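Local coordinates for SusD homolog (Bacteroides thetaiotaomicron VPI-5482, PDB 3IHV), which probably binds glycans at the cell surface as an outer-membrane SusD-family protein, presenting them for uptake, at residues 52-57 with 65-70; 100-105 with 111-116; 169-174 with 204-209; 311-316 with 325-330. All coordinates share one frame; numbering follows the deposited sequence.

Contact 1 of 4, residues 52-57 with 65-70; sequences SQVEGS and IPTNSF
Val54 and Pro66 meet in a small, buried apolar contact where the end of the short strand 52-54 lies against the loop that leads on to helix 75-101. The closest pair is Val54 CB with Pro66 CB, 3.5 Å apart, so the valine comes up against the proline ring with its branch point and not merely with a methyl end. Its two methyls follow the CB-CG side of the ring: CG1 lies 3.7 Å from Pro66 CB, and CG2 is nearest Pro66 CG. With Val54 CG1 set between the backbone N and the carbonyl carbon (chi1 72°), that methyl also reaches Thr67 CG2 at 4.0 Å. Thr67 offers this methyl to the valine, and its OG1 is bonded instead to the carbonyl oxygen of Arg63. The proline sits in a type I turn from Ile65 to Asn68, closed by Asn68 N to Ile65 O at 3.0 Å. On the strand side, Gln53 and Glu55 make backbone bonds to Lys303 and Asn301, which pair 52-54 antiparallel with 302-304. One water bridges the two backbones, accepting from Val54 N at 3.0 Å and donating to Pro66 O at 2.9 Å. The chemistry is thus divided: carbon-to-carbon packing fits the side chains together, and a single water satisfies a buried N-H and a carbonyl that do not meet directly.

Contact 2 of 4, residues 100-105 with 111-116; sequences NKIGSY and KLATLY
Ile102 and Ala113 bring their backbones to a CA-CA separation of 6.7 Å, the nearest across this contact, where the chain leaving helix 75-101 turns back beside helix 107-135. Ala113 is the shared target. Ile102 lays its longer branch against the alanine methyl, CD1 at 3.6 Å and CG1 at 3.8 Å from Ala113 CB. That branch is fully extended, CG1 anti to the backbone N (chi1 -169°) and CD1 carrying straight on, and its end also comes within 4.3 Å of Thr114 CG2. Three residues further on, Tyr105 presents its ring edge, with Ala113 CB near the ring plane and 3.9 Å from Tyr105 CD2. The same ring lies with one face over the backbone of Lys101 and Ile102, while its hydroxyl bonds to Met14 O. Each segment also has a side-chain bond to its own backbone: Ser104 OG donates to Lys101 O at 2.6 Å, in the carbonyl plane, and Thr114 OG1 donates to Lys111 O at 2.7 Å. Ile98 of the first helix also touches Ala113. The contact lies at the turn of a helical hairpin joining helices 75-101 and 107-135, in the helix-rich, TPR-related part of the SusD fold.

Contact 3 of 4, residues 169-174 with 204-209; sequences DLLYAC and KVYATW
Leu170 CG stands anti to its carbonyl carbon (chi1 -65°) with CD1 continuing the chain in extended form (chi2 172°), and Val205 CG2 is likewise anti to the carbonyl carbon on its own helix; together these bring Leu170 CD1 and Val205 CG2 to 3.8 Å. The two side chains slant across each other, methyl to methyl, and between these segments they bridge backbones whose nearest CA atoms, those of the same two residues, are still 9.4 Å apart. A second, looser touch runs beside it: the bonds to CB of Leu171 and Tyr206 both run past the opposing segment, but the ends of the side chains come nearer, leaving Leu171 CD2 4.2 Å from Tyr206 OH. That hydroxyl has its polar partner in Glu167, one turn earlier on the leucine's helix, so the tyrosine reaches over to the neighbouring helix with its oxygen while its side chain packs against Ala222 and Ala223 of helix 219-232. Leu171 is exposed, whereas the other three touching residues are buried. Within helix 195-210, Lys204 O accepts two hydrogen bonds, from Thr208 N at 3.0 Å and from Thr208 OG1 at 2.8 Å, and the two donors come from opposite faces of the carbonyl plane. Val205 also touches Tyr163 and Ile166, extending the apolar seam along helix 159-176. The pair of helices 159-176 and 195-210 is part of the helix-rich, TPR-related region of the SusD fold.

Contact 4 of 4, residues 311-316 with 325-330; sequences DWREDV and IANYQY. With EDO (1,2-ethanediol), chain G.
Arg313 NH2 serves two partners, O2 of a bound 1,2-ethanediol at 2.9 Å and a carboxylate oxygen of Asp353. The bond to the diol is somewhat bent, 157° at the hydrogen. Arg313 NE takes the diol's other hydroxyl, O1, also at 2.9 Å but almost straight (175°), with that oxygen lying in the guanidinium plane at its edge. One edge of the guanidinium therefore holds both ends of the small molecule, which probably came from the crystallisation liquor. The arginine chain is extended from CG to NE, carrying its head out from helix 306-313 toward Asn327. Asp353 OD2 also accepts from Asn327 ND2, so a single carboxylate ties the two side chains together although Arg313 NH2 and Asn327 ND2 stay 4.4 Å apart. Asn327 falls at the break in strand 325-330, the middle member of a three-stranded antiparallel sheet in the SusD-family region, and the contact sets helix 306-313 beside that sheet. Ile325 also touches the diol, its CG2 3.6 Å from C2 of the ethanediol. With alanine at Arg313, the carboxylate of Asp353 would probably be left without this positive partner, and the diol would be likely to lose its grip at both ends. Away from the diol, Ile325 CD1 meets Trp312 CE3 at 3.6 Å, obliquely to the indole. Trp312 is stacked on Tyr461, and its NE1 donates to Asp318.

In the fold
Contacts 2 and 3 belong to the helical part of the chain and lie on the same side of its centre, where they touch as Tyr172 packs near Thr114; contacts 1 and 4 sit across the centre from contact 2, about 47 and 51 Å away between centres. Contact 1 leads along the chain into helix 75-101, whose far end contact 2 uses. Contacts 1 and 3 are buried, whereas 2 and 4 are partly so. Apolar carbon does most of the work in 2 and 3: between two helices in contact 3, and between a helix and the chain just after another in contact 2. Contact 1 adds a water between backbones, and contact 4, where helix meets sheet, alone brings in a charged group and a bound small molecule.

Contact 1 of 4, residues 52-57 with 65-70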
loop_
_atom_site.group_PDB
_atom_site.type_symbol
_atom_site.label_atom_id
_atom_site.label_comp_id
_atom_site.label_asym_id
_atom_site.label_seq_id
_atom_site.Cartn_x
_atom_site.Cartn_y
_atom_site.Cartn_z
ATOM N N SER A 52 12.031 -2.247 6.605
ATOM C CA SER A 52 11.879 -3.628 6.258
ATOM C C SER A 52 12.740 -4.040 5.086
ATOM O O SER A 52 13.184 -3.203 4.268
ATOM C CB SER A 52 10.399 -3.980 5.997
ATOM O OG SER A 52 9.970 -3.464 4.783
ATOM N N GLN A 53 12.935 -5.352 5.010
ATOM C CA GLN A 53 13.720 -5.953 3.947
ATOM C C GLN A 53 13.304 -7.391 3.791
ATOM O O GLN A 53 12.661 -7.998 4.682
ATOM C CB GLN A 53 15.231 -5.883 4.280
ATOM C CG GLN A 53 15.659 -6.644 5.555
ATOM C CD GLN A 53 17.161 -6.684 5.759
ATOM O OE1 GLN A 53 17.920 -6.619 4.800
ATOM N NE2 GLN A 53 17.600 -6.850 7.017
ATOM N N VAL A 54 13.716 -7.975 2.679
ATOM C CA VAL A 54 13.442 -9.381 2.466
ATOM C C VAL A 54 14.364 -10.243 3.370
ATOM O O VAL A 54 15.454 -9.830 3.725
ATOM C CB VAL A 54 13.607 -9.760 0.998
ATOM C CG1 VAL A 54 15.117 -9.783 0.578
ATOM C CG2 VAL A 54 12.952 -11.103 0.741
ATOM N N GLU A 55 13.897 -11.436 3.728
ATOM C CA GLU A 55 14.650 -12.392 4.516
ATOM C C GLU A 55 15.971 -12.782 3.834
ATOM O O GLU A 55 16.069 -12.787 2.609
ATOM C CB GLU A 55 13.806 -13.677 4.684
ATOM C CG GLU A 55 14.418 -14.783 5.528
ATOM C CD GLU A 55 15.456 -15.647 4.837
ATOM O OE1 GLU A 55 15.493 -15.752 3.577
ATOM O OE2 GLU A 55 16.251 -16.239 5.610
ATOM N N GLY A 56 16.943 -13.139 4.661
ATOM C CA GLY A 56 18.220 -13.703 4.176
ATOM C C GLY A 56 19.360 -12.708 4.098
ATOM O O GLY A 56 19.183 -11.517 4.343
ATOM N N SER A 57 20.546 -13.200 3.752
ATOM C CA SER A 57 21.707 -12.310 3.692
ATOM C C SER A 57 22.068 -11.846 2.300
ATOM O O SER A 57 22.879 -10.891 2.172
ATOM C CB SER A 57 22.935 -13.016 4.286
ATOM O OG SER A 57 23.207 -14.203 3.579
ATOM N N ILE A 65 14.219 -8.839 -6.332
ATOM C CA ILE A 65 13.555 -7.544 -6.423
ATOM C C ILE A 65 13.748 -6.703 -5.166
ATOM O O ILE A 65 14.167 -5.551 -5.268
ATOM C CB ILE A 65 12.069 -7.667 -6.855
ATOM C CG1 ILE A 65 11.995 -8.138 -8.336
ATOM C CG2 ILE A 65 11.349 -6.339 -6.721
ATOM C CD1 ILE A 65 10.616 -8.651 -8.781
ATOM N N PRO A 66 13.477 -7.279 -3.973
ATOM C CA PRO A 66 13.662 -6.491 -2.750
ATOM C C PRO A 66 15.077 -6.010 -2.476
ATOM O O PRO A 66 15.250 -5.084 -1.693
ATOM C CB PRO A 66 13.233 -7.461 -1.655
ATOM C CG PRO A 66 12.255 -8.359 -2.320
ATOM C CD PRO A 66 12.863 -8.593 -3.670
ATOM N N THR A 67 16.086 -6.624 -3.099
ATOM C CA THR A 67 17.469 -6.183 -2.935
ATOM C C THR A 67 17.924 -5.255 -4.051
ATOM O O THR A 67 19.097 -4.870 -4.093
ATOM C CB THR A 67 18.425 -7.386 -2.896
ATOM O OG1 THR A 67 18.269 -8.162 -4.113
ATOM C CG2 THR A 67 18.158 -8.255 -1.581
ATOM N N ASN A 68 17.033 -4.904 -4.989
ATOM C CA ASN A 68 17.388 -4.019 -6.083
ATOM C C ASN A 68 18.519 -4.525 -6.958
ATOM O O ASN A 68 19.361 -3.761 -7.388
ATOM C CB ASN A 68 17.675 -2.613 -5.560
ATOM C CG ASN A 68 16.448 -1.955 -4.985
ATOM O OD1 ASN A 68 15.327 -2.238 -5.437
ATOM N ND2 ASN A 68 16.628 -1.108 -3.966
ATOM N N SER A 69 18.479 -5.808 -7.266
ATOM C CA SER A 69 19.540 -6.451 -8.035
ATOM C C SER A 69 19.005 -7.140 -9.283
ATOM O O SER A 69 19.673 -8.013 -9.859
ATOM C CB SER A 69 20.306 -7.427 -7.136
ATOM O OG SER A 69 19.482 -8.454 -6.612
ATOM N N PHE A 70 17.833 -6.690 -9.719
ATOM C CA PHE A 70 17.097 -7.265 -10.845
ATOM C C PHE A 70 17.303 -6.533 -12.176
ATOM O O PHE A 70 17.630 -5.332 -12.185
ATOM C CB PHE A 70 15.593 -7.365 -10.532
ATOM C CG PHE A 70 14.911 -6.040 -10.281
ATOM C CD1 PHE A 70 14.963 -5.430 -9.027
ATOM C CD2 PHE A 70 14.152 -5.431 -11.302
ATOM C CE1 PHE A 70 14.320 -4.240 -8.782
ATOM C CE2 PHE A 70 13.469 -4.234 -11.051
ATOM C CZ PHE A 70 13.572 -3.627 -9.797
HETATM O O HOH W 1 15.309 -6.008 1.012
#

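Contact 2 of 4, residues 100-105 with 111-116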
loop_
_atom_site.group_PDB
_atom_site.type_symbol
_atom_site.label_atom_id
_atom_site.label_comp_id
_atom_site.label_asym_id
_atom_site.label_seq_id
_atom_site.Cartn_x
_atom_site.Cartn_y
_atom_site.Cartn_z
ATOM N N ASN A 100 -22.768 4.918 -23.606
ATOM C CA ASN A 100 -23.755 4.590 -24.618
ATOM C C ASN A 100 -25.053 3.966 -24.112
ATOM O O ASN A 100 -26.003 3.894 -24.863
ATOM C CB ASN A 100 -23.128 3.629 -25.640
ATOM C CG ASN A 100 -22.053 4.302 -26.468
ATOM O OD1 ASN A 100 -22.115 5.513 -26.702
ATOM N ND2 ASN A 100 -21.052 3.535 -26.890
ATOM N N LYS A 101 -25.087 3.548 -22.849
ATOM C CA LYS A 101 -26.247 2.872 -22.271
ATOM C C LYS A 101 -27.042 3.697 -21.266
ATOM O O LYS A 101 -28.254 3.491 -21.125
ATOM C CB LYS A 101 -25.787 1.583 -21.581
ATOM C CG LYS A 101 -25.162 0.545 -22.514
ATOM C CD LYS A 101 -26.176 -0.146 -23.428
ATOM C CE LYS A 101 -25.501 -1.299 -24.193
ATOM N NZ LYS A 101 -26.455 -2.178 -24.945
ATOM N N ILE A 102 -26.374 4.633 -20.577
ATOM C CA ILE A 102 -27.007 5.425 -19.505
ATOM C C ILE A 102 -28.288 6.156 -19.917
ATOM O O ILE A 102 -29.219 6.274 -19.132
ATOM C CB ILE A 102 -25.982 6.381 -18.847
ATOM C CG1 ILE A 102 -26.557 6.991 -17.561
ATOM C CG2 ILE A 102 -25.491 7.437 -19.855
ATOM C CD1 ILE A 102 -25.567 7.786 -16.762
ATOM N N GLY A 103 -28.326 6.624 -21.154
ATOM C CA GLY A 103 -29.503 7.313 -21.687
ATOM C C GLY A 103 -30.773 6.501 -21.622
ATOM O O GLY A 103 -31.862 7.090 -21.487
ATOM N N SER A 104 -30.624 5.174 -21.723
ATOM C CA SER A 104 -31.732 4.214 -21.688
ATOM C C SER A 104 -32.158 3.785 -20.283
ATOM O O SER A 104 -33.216 3.170 -20.132
ATOM C CB SER A 104 -31.374 2.956 -22.493
ATOM O OG SER A 104 -30.386 2.143 -21.856
ATOM N N TYR A 105 -31.379 4.142 -19.273
ATOM C CA TYR A 105 -31.647 3.720 -17.924
ATOM C C TYR A 105 -32.779 4.486 -17.250
ATOM O O TYR A 105 -33.049 5.656 -17.587
ATOM C CB TYR A 105 -30.391 3.880 -17.084
ATOM C CG TYR A 105 -29.258 2.922 -17.362
ATOM C CD1 TYR A 105 -29.271 2.024 -18.445
ATOM C CD2 TYR A 105 -28.102 2.998 -16.600
ATOM C CE1 TYR A 105 -28.189 1.179 -18.694
ATOM C CE2 TYR A 105 -27.027 2.153 -16.840
ATOM C CZ TYR A 105 -27.081 1.236 -17.878
ATOM O OH TYR A 105 -25.946 0.460 -18.092
ATOM N N LYS A 111 -28.774 7.350 -11.762
ATOM C CA LYS A 111 -28.071 7.827 -10.582
ATOM C C LYS A 111 -26.971 6.843 -10.201
ATOM O O LYS A 111 -25.798 7.213 -10.003
ATOM C CB LYS A 111 -29.051 8.028 -9.441
ATOM C CG LYS A 111 -28.423 8.435 -8.133
ATOM C CD LYS A 111 -27.578 9.724 -8.252
ATOM C CE LYS A 111 -27.066 10.110 -6.912
ATOM N NZ LYS A 111 -26.101 11.229 -6.962
ATOM N N LEU A 112 -27.344 5.572 -10.127
ATOM C CA LEU A 112 -26.365 4.519 -9.836
ATOM C C LEU A 112 -25.248 4.536 -10.884
ATOM O O LEU A 112 -24.065 4.434 -10.533
ATOM C CB LEU A 112 -27.056 3.154 -9.769
ATOM C CG LEU A 112 -27.917 2.900 -8.506
ATOM C CD1 LEU A 112 -28.777 1.641 -8.772
ATOM C CD2 LEU A 112 -27.071 2.742 -7.247
ATOM N N ALA A 113 -25.618 4.689 -12.162
ATOM C CA ALA A 113 -24.643 4.733 -13.244
ATOM C C ALA A 113 -23.614 5.833 -13.033
ATOM O O ALA A 113 -22.442 5.587 -13.261
ATOM C CB ALA A 113 -25.312 4.868 -14.614
ATOM N N THR A 114 -24.022 7.010 -12.543
ATOM C CA THR A 114 -23.043 8.064 -12.289
ATOM C C THR A 114 -22.083 7.657 -11.166
ATOM O O THR A 114 -20.886 7.922 -11.229
ATOM C CB THR A 114 -23.682 9.449 -12.000
ATOM O OG1 THR A 114 -24.440 9.426 -10.776
ATOM C CG2 THR A 114 -24.563 9.878 -13.181
ATOM N N LEU A 115 -22.614 7.006 -10.143
ATOM C CA LEU A 115 -21.747 6.506 -9.076
ATOM C C LEU A 115 -20.749 5.489 -9.640
ATOM O O LEU A 115 -19.558 5.537 -9.332
ATOM C CB LEU A 115 -22.568 5.886 -7.942
ATOM C CG LEU A 115 -23.587 6.763 -7.238
ATOM C CD1 LEU A 115 -24.048 6.085 -5.921
ATOM C CD2 LEU A 115 -23.023 8.162 -6.972
ATOM N N TYR A 116 -21.236 4.583 -10.481
ATOM C CA TYR A 116 -20.378 3.566 -11.071
ATOM C C TYR A 116 -19.321 4.161 -11.987
ATOM O O TYR A 116 -18.191 3.652 -12.013
ATOM C CB TYR A 116 -21.187 2.469 -11.806
ATOM C CG TYR A 116 -22.248 1.758 -11.007
ATOM C CD1 TYR A 116 -22.262 1.769 -9.621
ATOM C CD2 TYR A 116 -23.227 1.038 -11.653
ATOM C CE1 TYR A 116 -23.266 1.117 -8.936
ATOM C CE2 TYR A 116 -24.181 0.355 -10.974
ATOM C CZ TYR A 116 -24.196 0.396 -9.620
ATOM O OH TYR A 116 -25.211 -0.280 -8.971
#

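Contact 3 of 4, residues 169-174 with 204-209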
loop_
_atom_site.group_PDB
_atom_site.type_symbol
_atom_site.label_atom_id
_atom_site.label_comp_id
_atom_site.label_asym_id
_atom_site.label_seq_id
_atom_site.Cartn_x
_atom_site.Cartn_y
_atom_site.Cartn_z
ATOM N N ASP A 169 -9.730 12.353 -13.176
ATOM C CA ASP A 169 -10.481 11.154 -12.751
ATOM C C ASP A 169 -10.923 11.235 -11.271
ATOM O O ASP A 169 -12.108 10.998 -10.920
ATOM C CB ASP A 169 -9.682 9.869 -12.974
ATOM C CG ASP A 169 -9.811 9.296 -14.381
ATOM O OD1 ASP A 169 -10.711 9.718 -15.156
ATOM O OD2 ASP A 169 -8.995 8.399 -14.735
ATOM N N LEU A 170 -9.977 11.561 -10.382
ATOM C CA LEU A 170 -10.301 11.607 -8.961
ATOM C C LEU A 170 -11.217 12.786 -8.627
ATOM O O LEU A 170 -12.095 12.664 -7.752
ATOM C CB LEU A 170 -9.030 11.615 -8.097
ATOM C CG LEU A 170 -8.242 10.322 -8.235
ATOM C CD1 LEU A 170 -6.871 10.429 -7.531
ATOM C CD2 LEU A 170 -9.029 9.159 -7.673
ATOM N N LEU A 171 -11.021 13.930 -9.288
ATOM C CA LEU A 171 -11.900 15.082 -9.054
ATOM C C LEU A 171 -13.352 14.741 -9.394
ATOM O O LEU A 171 -14.266 15.130 -8.640
ATOM C CB LEU A 171 -11.448 16.359 -9.790
ATOM C CG LEU A 171 -10.241 17.084 -9.224
ATOM C CD1 LEU A 171 -9.810 18.240 -10.199
ATOM C CD2 LEU A 171 -10.557 17.636 -7.824
ATOM N N TYR A 172 -13.583 14.034 -10.503
ATOM C CA TYR A 172 -14.935 13.590 -10.813
ATOM C C TYR A 172 -15.486 12.669 -9.696
ATOM O O TYR A 172 -16.610 12.846 -9.263
ATOM C CB TYR A 172 -14.971 12.838 -12.146
ATOM C CG TYR A 172 -16.347 12.382 -12.566
ATOM C CD1 TYR A 172 -16.880 11.188 -12.101
ATOM C CD2 TYR A 172 -17.100 13.129 -13.471
ATOM C CE1 TYR A 172 -18.143 10.744 -12.516
ATOM C CE2 TYR A 172 -18.373 12.696 -13.882
ATOM C CZ TYR A 172 -18.870 11.503 -13.410
ATOM O OH TYR A 172 -20.099 11.090 -13.804
ATOM N N ALA A 173 -14.679 11.724 -9.209
ATOM C CA ALA A 173 -15.130 10.793 -8.144
ATOM C C ALA A 173 -15.417 11.563 -6.844
ATOM O O ALA A 173 -16.400 11.272 -6.169
ATOM C CB ALA A 173 -14.112 9.645 -7.945
ATOM N N CYS A 174 -14.606 12.572 -6.532
ATOM C CA CYS A 174 -14.868 13.426 -5.378
ATOM C C CYS A 174 -16.210 14.145 -5.520
ATOM O O CYS A 174 -16.936 14.304 -4.540
ATOM C CB CYS A 174 -13.784 14.493 -5.188
ATOM S SG CYS A 174 -12.165 13.810 -4.670
ATOM N N LYS A 204 -3.048 12.105 -1.572
ATOM C CA LYS A 204 -1.764 11.396 -1.750
ATOM C C LYS A 204 -1.146 11.641 -3.133
ATOM O O LYS A 204 0.048 11.769 -3.269
ATOM C CB LYS A 204 -1.870 9.919 -1.429
ATOM C CG LYS A 204 -0.551 9.126 -1.576
ATOM C CD LYS A 204 -0.672 7.696 -1.081
ATOM C CE LYS A 204 -0.586 7.642 0.427
ATOM N NZ LYS A 204 -0.452 6.267 0.946
ATOM N N VAL A 205 -1.994 11.687 -4.147
ATOM C CA VAL A 205 -1.556 12.009 -5.517
ATOM C C VAL A 205 -0.958 13.373 -5.572
ATOM O O VAL A 205 0.136 13.549 -6.101
ATOM C CB VAL A 205 -2.767 11.878 -6.489
ATOM C CG1 VAL A 205 -2.501 12.559 -7.867
ATOM C CG2 VAL A 205 -3.202 10.407 -6.608
ATOM N N TYR A 206 -1.643 14.377 -5.010
ATOM C CA TYR A 206 -1.071 15.707 -5.004
ATOM C C TYR A 206 0.227 15.793 -4.221
ATOM O O TYR A 206 1.162 16.469 -4.666
ATOM C CB TYR A 206 -2.031 16.746 -4.425
ATOM C CG TYR A 206 -3.218 17.129 -5.300
ATOM C CD1 TYR A 206 -3.032 17.524 -6.628
ATOM C CD2 TYR A 206 -4.463 17.300 -4.752
ATOM C CE1 TYR A 206 -4.124 17.909 -7.429
ATOM C CE2 TYR A 206 -5.547 17.734 -5.514
ATOM C CZ TYR A 206 -5.365 18.072 -6.842
ATOM O OH TYR A 206 -6.437 18.485 -7.609
ATOM N N ALA A 207 0.286 15.146 -3.058
ATOM C CA ALA A 207 1.526 15.174 -2.256
ATOM C C ALA A 207 2.708 14.575 -3.049
ATOM O O ALA A 207 3.820 15.093 -3.000
ATOM C CB ALA A 207 1.319 14.400 -0.920
ATOM N N THR A 208 2.452 13.500 -3.782
ATOM C CA THR A 208 3.512 12.798 -4.535
ATOM C C THR A 208 3.947 13.680 -5.725
ATOM O O THR A 208 5.140 13.842 -5.996
ATOM C CB THR A 208 3.071 11.390 -4.968
ATOM O OG1 THR A 208 2.570 10.641 -3.827
ATOM C CG2 THR A 208 4.236 10.640 -5.676
ATOM N N TRP A 209 2.966 14.277 -6.411
ATOM C CA TRP A 209 3.189 15.195 -7.519
ATOM C C TRP A 209 4.070 16.360 -7.100
ATOM O O TRP A 209 4.916 16.833 -7.892
ATOM C CB TRP A 209 1.828 15.678 -8.003
ATOM C CG TRP A 209 1.727 16.357 -9.299
ATOM C CD1 TRP A 209 2.716 16.917 -10.078
ATOM C CD2 TRP A 209 0.499 16.667 -9.935
ATOM N NE1 TRP A 209 2.163 17.478 -11.213
ATOM C CE2 TRP A 209 0.800 17.353 -11.130
ATOM C CE3 TRP A 209 -0.838 16.409 -9.617
ATOM C CZ2 TRP A 209 -0.198 17.788 -12.012
ATOM C CZ3 TRP A 209 -1.827 16.838 -10.508
ATOM C CH2 TRP A 209 -1.495 17.510 -11.677
#

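Contact 4 of 4, residues 311-316 with 325-330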
loop_
_atom_site.group_PDB
_atom_site.type_symbol
_atom_site.label_atom_id
_atom_site.label_comp_id
_atom_site.label_asym_id
_atom_site.label_seq_id
_atom_site.Cartn_x
_atom_site.Cartn_y
_atom_site.Cartn_z
ATOM N N ASP A 311 14.855 2.255 17.501
ATOM C CA ASP A 311 14.322 3.627 17.577
ATOM C C ASP A 311 12.965 3.612 18.240
ATOM O O ASP A 311 12.710 4.359 19.173
ATOM C CB ASP A 311 14.150 4.281 16.217
ATOM C CG ASP A 311 15.450 4.660 15.588
ATOM O OD1 ASP A 311 16.470 4.691 16.314
ATOM O OD2 ASP A 311 15.445 4.874 14.356
ATOM N N TRP A 312 12.117 2.699 17.787
ATOM C CA TRP A 312 10.740 2.662 18.276
ATOM C C TRP A 312 10.650 2.250 19.732
ATOM O O TRP A 312 9.766 2.706 20.449
ATOM C CB TRP A 312 9.906 1.678 17.457
ATOM C CG TRP A 312 8.464 2.057 17.319
ATOM C CD1 TRP A 312 7.772 2.971 18.052
ATOM C CD2 TRP A 312 7.516 1.459 16.416
ATOM N NE1 TRP A 312 6.472 3.020 17.620
ATOM C CE2 TRP A 312 6.285 2.109 16.620
ATOM C CE3 TRP A 312 7.605 0.464 15.430
ATOM C CZ2 TRP A 312 5.130 1.784 15.887
ATOM C CZ3 TRP A 312 6.481 0.154 14.693
ATOM C CH2 TRP A 312 5.250 0.800 14.930
ATOM N N ARG A 313 11.553 1.379 20.189
ATOM C CA ARG A 313 11.549 0.953 21.583
ATOM C C ARG A 313 11.783 2.088 22.598
ATOM O O ARG A 313 11.423 1.933 23.763
ATOM C CB ARG A 313 12.526 -0.190 21.837
ATOM C CG ARG A 313 12.059 -1.482 21.209
ATOM C CD ARG A 313 12.978 -2.651 21.516
ATOM N NE ARG A 313 12.321 -3.916 21.150
ATOM C CZ ARG A 313 12.853 -5.116 21.327
ATOM N NH1 ARG A 313 14.045 -5.247 21.899
ATOM N NH2 ARG A 313 12.171 -6.202 20.975
ATOM N N GLU A 314 12.401 3.176 22.162
ATOM C CA GLU A 314 12.577 4.335 23.026
ATOM C C GLU A 314 11.234 4.984 23.440
ATOM O O GLU A 314 11.132 5.498 24.538
ATOM C CB GLU A 314 13.480 5.367 22.329
ATOM C CG GLU A 314 14.915 4.885 22.149
ATOM C CD GLU A 314 15.628 4.586 23.500
ATOM O OE1 GLU A 314 15.767 5.508 24.353
ATOM O OE2 GLU A 314 16.038 3.425 23.724
ATOM N N ASP A 315 10.229 4.953 22.569
ATOM C CA ASP A 315 8.880 5.524 22.838
ATOM C C ASP A 315 7.999 4.460 23.479
ATOM O O ASP A 315 7.076 3.886 22.857
ATOM C CB ASP A 315 8.248 5.979 21.530
ATOM C CG ASP A 315 9.021 7.116 20.870
ATOM O OD1 ASP A 315 9.879 7.669 21.569
ATOM O OD2 ASP A 315 8.734 7.451 19.706
ATOM N N VAL A 316 8.297 4.197 24.746
ATOM C CA VAL A 316 7.732 3.066 25.429
ATOM C C VAL A 316 6.221 2.921 25.368
ATOM O O VAL A 316 5.706 1.832 25.090
ATOM C CB VAL A 316 8.252 3.026 26.907
ATOM C CG1 VAL A 316 7.534 1.959 27.704
ATOM C CG2 VAL A 316 9.793 2.766 26.906
ATOM N N ILE A 325 5.036 -5.126 15.100
ATOM C CA ILE A 325 6.261 -5.931 14.954
ATOM C C ILE A 325 6.212 -7.158 15.851
ATOM O O ILE A 325 5.921 -7.035 17.049
ATOM C CB ILE A 325 7.514 -5.111 15.310
ATOM C CG1 ILE A 325 7.624 -3.854 14.444
ATOM C CG2 ILE A 325 8.803 -5.936 15.181
ATOM C CD1 ILE A 325 8.778 -2.883 14.824
ATOM N N ALA A 326 6.470 -8.327 15.248
ATOM C CA ALA A 326 6.459 -9.598 15.926
ATOM C C ALA A 326 7.878 -10.048 16.221
ATOM O O ALA A 326 8.656 -10.274 15.307
ATOM C CB ALA A 326 5.769 -10.692 15.081
ATOM N N ASN A 327 8.194 -10.190 17.494
ATOM C CA ASN A 327 9.496 -10.717 17.913
ATOM C C ASN A 327 9.384 -12.212 18.189
ATOM O O ASN A 327 10.266 -12.797 18.829
ATOM C CB ASN A 327 9.998 -9.967 19.153
ATOM C CG ASN A 327 9.146 -10.209 20.394
ATOM O OD1 ASN A 327 8.063 -10.813 20.340
ATOM N ND2 ASN A 327 9.648 -9.756 21.546
ATOM N N TYR A 328 8.349 -12.830 17.621
ATOM C CA TYR A 328 7.995 -14.214 17.911
ATOM C C TYR A 328 7.569 -14.904 16.653
ATOM O O TYR A 328 7.280 -14.253 15.660
ATOM C CB TYR A 328 6.787 -14.225 18.875
ATOM C CG TYR A 328 5.561 -13.493 18.349
ATOM C CD1 TYR A 328 4.632 -14.138 17.523
ATOM C CD2 TYR A 328 5.344 -12.147 18.641
ATOM C CE1 TYR A 328 3.516 -13.489 17.034
ATOM C CE2 TYR A 328 4.235 -11.474 18.139
ATOM C CZ TYR A 328 3.306 -12.160 17.347
ATOM O OH TYR A 328 2.204 -11.504 16.821
ATOM N N GLN A 329 7.471 -16.226 16.737
ATOM C CA GLN A 329 6.967 -17.060 15.656
ATOM C C GLN A 329 6.113 -18.138 16.335
ATOM O O GLN A 329 6.139 -18.297 17.545
ATOM C CB GLN A 329 8.133 -17.750 14.919
ATOM C CG GLN A 329 9.017 -18.669 15.764
ATOM C CD GLN A 329 10.038 -19.365 14.869
ATOM O OE1 GLN A 329 9.707 -19.729 13.734
ATOM N NE2 GLN A 329 11.276 -19.480 15.330
ATOM N N TYR A 330 5.388 -18.907 15.539
ATOM C CA TYR A 330 4.576 -19.983 16.053
ATOM C C TYR A 330 5.193 -21.301 15.572
ATOM O O TYR A 330 5.331 -21.512 14.355
ATOM C CB TYR A 330 3.165 -19.876 15.521
ATOM C CG TYR A 330 2.446 -18.656 15.998
ATOM C CD1 TYR A 330 2.044 -18.537 17.322
ATOM C CD2 TYR A 330 2.175 -17.609 15.137
ATOM C CE1 TYR A 330 1.377 -17.372 17.776
ATOM C CE2 TYR A 330 1.502 -16.480 15.571
ATOM C CZ TYR A 330 1.117 -16.353 16.889
ATOM O OH TYR A 330 0.441 -15.207 17.307
HETATM C C1 EDO G . 8.752 -4.597 19.004
HETATM O O1 EDO G . 9.708 -3.851 19.788
HETATM C C2 EDO G . 9.157 -6.026 18.751
HETATM O O2 EDO G . 9.482 -6.682 19.976
#